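Local coordinates for chorismate mutase (Helicobacter pylori, PDB 6AL9) that catalyses the rearrangement of chorismate to prephenate, the step that commits chorismate to phenylalanine and tyrosine synthesis, at the prephenic acid site. Sequence-based numbering; all coordinates share one arbitrary frame. Chains: chain A/B, Chorismate mutase.

The prephenic acid site. Residues chain A 30, 37, 46-48, 51-52, 55, 80, 83-84, 87; chain B 13. With PRE (prephenic acid), chain C.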
loop_
_atom_site.group_PDB
_atom_site.type_symbol
_atom_site.label_atom_id
_atom_site.label_comp_id
_atom_site.label_asym_id
_atom_site.label_seq_id
_atom_site.Cartn_x
_atom_site.Cartn_y
_atom_site.Cartn_z
ATOM N N ARG A 30 7.473 0.879 -7.127
ATOM C CA ARG A 30 7.940 1.880 -6.181
ATOM C C ARG A 30 9.207 1.403 -5.488
ATOM O O ARG A 30 10.084 2.227 -5.146
ATOM C CB ARG A 30 6.851 2.211 -5.161
ATOM C CG ARG A 30 7.123 3.438 -4.314
ATOM C CD ARG A 30 6.202 3.467 -3.101
ATOM N NE ARG A 30 6.123 4.785 -2.491
ATOM C CZ ARG A 30 7.011 5.264 -1.627
ATOM N NH1 ARG A 30 8.075 4.543 -1.253
ATOM N NH2 ARG A 30 6.835 6.483 -1.136
ATOM N N ILE A 37 17.219 4.983 -6.450
ATOM C CA ILE A 37 17.605 6.028 -5.530
ATOM C C ILE A 37 18.741 5.542 -4.640
ATOM O O ILE A 37 19.695 6.263 -4.420
ATOM C CB ILE A 37 16.420 6.502 -4.655
ATOM C CG1 ILE A 37 15.414 7.309 -5.485
ATOM C CG2 ILE A 37 16.910 7.364 -3.515
ATOM C CD1 ILE A 37 14.077 7.565 -4.820
ATOM N N ILE A 46 20.036 6.159 4.404
ATOM C CA ILE A 46 18.767 5.830 3.759
ATOM C C ILE A 46 17.603 6.590 4.374
ATOM O O ILE A 46 16.815 7.199 3.655
ATOM C CB ILE A 46 18.500 4.334 3.769
ATOM C CG1 ILE A 46 19.432 3.643 2.773
ATOM C CG2 ILE A 46 17.061 4.060 3.381
ATOM C CD1 ILE A 46 19.326 2.134 2.770
ATOM N N TYR A 47 17.506 6.581 5.701
ATOM C CA TYR A 47 16.386 7.230 6.376
ATOM C C TYR A 47 16.437 8.747 6.119
ATOM O O TYR A 47 17.362 9.420 6.569
ATOM C CB TYR A 47 16.437 6.901 7.864
ATOM C CG TYR A 47 15.264 7.357 8.706
ATOM C CD1 TYR A 47 13.949 7.327 8.227
ATOM C CD2 TYR A 47 15.470 7.804 10.008
ATOM C CE1 TYR A 47 12.892 7.750 9.021
ATOM C CE2 TYR A 47 14.428 8.216 10.802
ATOM C CZ TYR A 47 13.148 8.192 10.307
ATOM O OH TYR A 47 12.142 8.608 11.122
ATOM N N CYS A 48 15.464 9.255 5.355
ATOM C CA CYS A 48 15.244 10.695 5.193
ATOM C C CYS A 48 13.882 11.126 5.753
ATOM O O CYS A 48 12.875 11.180 5.033
ATOM C CB CYS A 48 15.408 11.131 3.736
ATOM S SG CYS A 48 15.581 12.932 3.521
ATOM N N ARG A 51 11.858 14.055 3.994
ATOM C CA ARG A 51 11.149 13.526 2.821
ATOM C C ARG A 51 9.885 12.709 3.191
ATOM O O ARG A 51 8.832 12.904 2.581
ATOM C CB ARG A 51 12.113 12.672 1.965
ATOM C CG ARG A 51 11.496 11.908 0.797
ATOM C CD ARG A 51 11.009 12.818 -0.329
ATOM N NE ARG A 51 10.447 12.045 -1.439
ATOM C CZ ARG A 51 9.544 12.490 -2.311
ATOM N NH1 ARG A 51 9.065 13.721 -2.236
ATOM N NH2 ARG A 51 9.106 11.692 -3.269
ATOM N N GLU A 52 9.986 11.808 4.170
ATOM C CA GLU A 52 8.822 11.007 4.590
ATOM C C GLU A 52 7.677 11.916 5.035
ATOM O O GLU A 52 6.513 11.658 4.697
ATOM C CB GLU A 52 9.167 10.018 5.711
ATOM C CG GLU A 52 10.078 8.879 5.261
ATOM C CD GLU A 52 10.307 7.831 6.348
ATOM O OE1 GLU A 52 9.679 7.954 7.428
ATOM O OE2 GLU A 52 11.123 6.884 6.131
ATOM N N ILE A 55 6.167 13.763 2.004
ATOM C CA ILE A 55 5.227 12.853 1.326
ATOM C C ILE A 55 3.852 12.825 2.013
ATOM O O ILE A 55 2.830 13.096 1.386
ATOM C CB ILE A 55 5.824 11.433 1.219
ATOM C CG1 ILE A 55 6.918 11.445 0.138
ATOM C CG2 ILE A 55 4.750 10.401 0.903
ATOM C CD1 ILE A 55 7.624 10.130 -0.068
ATOM N N PHE A 80 7.144 2.948 3.990
ATOM C CA PHE A 80 8.500 3.444 4.242
ATOM C C PHE A 80 9.394 2.393 4.925
ATOM O O PHE A 80 10.552 2.269 4.592
ATOM C CB PHE A 80 8.521 4.729 5.078
ATOM C CG PHE A 80 7.839 5.906 4.445
ATOM C CD1 PHE A 80 7.949 6.164 3.099
ATOM C CD2 PHE A 80 7.086 6.784 5.235
ATOM C CE1 PHE A 80 7.297 7.245 2.557
ATOM C CE2 PHE A 80 6.441 7.871 4.697
ATOM C CZ PHE A 80 6.541 8.105 3.363
ATOM N N SER A 83 10.250 -0.021 2.152
ATOM C CA SER A 83 11.158 0.652 1.227
ATOM C C SER A 83 12.557 0.791 1.801
ATOM O O SER A 83 13.544 0.611 1.086
ATOM C CB SER A 83 10.611 2.050 0.903
ATOM O OG SER A 83 11.436 2.760 0.013
ATOM N N ARG A 84 12.633 1.105 3.092
ATOM C CA ARG A 84 13.906 1.260 3.787
ATOM C C ARG A 84 14.675 -0.038 3.866
ATOM O O ARG A 84 15.845 -0.079 3.492
ATOM C CB ARG A 84 13.685 1.798 5.203
ATOM C CG ARG A 84 14.238 3.188 5.397
ATOM C CD ARG A 84 14.030 3.688 6.810
ATOM N NE ARG A 84 12.760 4.376 6.940
ATOM C CZ ARG A 84 11.823 4.073 7.837
ATOM N NH1 ARG A 84 12.000 3.085 8.706
ATOM N NH2 ARG A 84 10.704 4.775 7.875
ATOM N N GLN A 87 15.900 -1.207 0.393
ATOM C CA GLN A 87 17.081 -0.443 -0.040
ATOM C C GLN A 87 18.360 -0.913 0.668
ATOM O O GLN A 87 19.383 -1.128 0.012
ATOM C CB GLN A 87 16.904 1.058 0.222
ATOM C CG GLN A 87 16.042 1.807 -0.778
ATOM C CD GLN A 87 15.841 3.252 -0.374
ATOM O OE1 GLN A 87 14.768 3.655 0.043
ATOM N NE2 GLN A 87 16.892 4.030 -0.471
ATOM N N ARG B 13 12.205 11.043 -7.625
ATOM C CA ARG B 13 11.290 11.387 -6.553
ATOM C C ARG B 13 9.957 11.865 -7.069
ATOM O O ARG B 13 8.938 11.666 -6.410
ATOM C CB ARG B 13 11.893 12.449 -5.657
ATOM C CG ARG B 13 12.841 11.858 -4.636
ATOM C CD ARG B 13 13.352 12.940 -3.697
ATOM N NE ARG B 13 13.732 12.384 -2.406
ATOM C CZ ARG B 13 14.617 12.945 -1.586
ATOM N NH1 ARG B 13 14.934 12.368 -0.433
ATOM N NH2 ARG B 13 15.216 14.071 -1.932
HETATM C C1 PRE C . 12.044 6.752 0.661
HETATM C C2 PRE C . 12.772 5.685 1.412
HETATM C C3 PRE C . 13.466 5.933 2.519
HETATM C C4 PRE C . 13.605 7.318 3.113
HETATM O O4 PRE C . 13.219 7.296 4.498
HETATM C C5 PRE C . 12.812 8.373 2.378
HETATM C C6 PRE C . 12.122 8.116 1.265
HETATM C C7 PRE C . 10.633 6.347 0.355
HETATM O O71 PRE C . 10.251 5.185 0.604
HETATM O O72 PRE C . 9.891 7.194 -0.179
HETATM C C8 PRE C . 12.743 6.843 -0.703
HETATM C "C1'" PRE C . 14.085 7.534 -0.586
HETATM O "O1'" PRE C . 15.085 6.913 -0.267
HETATM C "C2'" PRE C . 14.207 8.962 -0.845
HETATM O "O'L" PRE C . 15.260 9.531 -0.481
HETATM O "O'M" PRE C . 13.275 9.580 -1.412
HETATM O O HOH W 1 10.858 9.479 -1.969
#
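A:Ile37 hides more of prephenate than any other side chain here, laying CG2 against the ketone of the pyruvyl arm from helix 8-40. Around this apolar contact the pocket, walled by helices 8-40, 49-60 and 69-92, the loop at A:Ile46 to A:Cys48 and helix 9-41 of chain B, sorts the product's polar groups, a worked example of how a ligand with two carboxylates is held. The ring carboxylate is met end-on by A:Arg30, whose chain runs extended from CG to NE. Its NH1 lies 2.9 Å from PRE O71, exactly in the guanidinium plane, while NH2 takes O72 at a tilt. A:Ser83, with OG anti to the backbone N, adds a second bond, OG to PRE O71, of 2.8 Å. A:Gln87, extended beyond CG, offers the ketone PRE O1' a weak hydrogen bond from NE2 (3.4 Å). The pyruvyl carboxylate is gripped across the subunit boundary: B:Arg13 NE donates in its plane to PRE O'M at 3.0 Å, and NH1 completes a salt bridge to O'L, its hydrogen bond bent and weak. A:Arg51, bent at chi2 (69°), meets B:Arg13 tip to tip, the guanidinium planes 50° apart; its NE holds a water (2.7 Å to water 1 O) that bridges O72 and O'M and so ties both carboxylates together. Two such close cations would repel, a cost the product's carboxylate presumably offsets. At the far end, the ring hydroxyl PRE O4 gives its hydrogen to A:Glu52 OE2 at 2.7 Å, from above the carboxylate plane, and accepts from A:Cys48 N at 3.1 Å. A:Arg84, bent at chi3 (-90°), clasps OE2 side-on through NE and NH2 on the syn lone pair, fixing the carboxylate and probably favouring its charged form. Prephenate thus fills the active site, shared between two chains, where the enzyme rearranges chorismate; the same groups presumably hold chorismate in its folded, reactive shape.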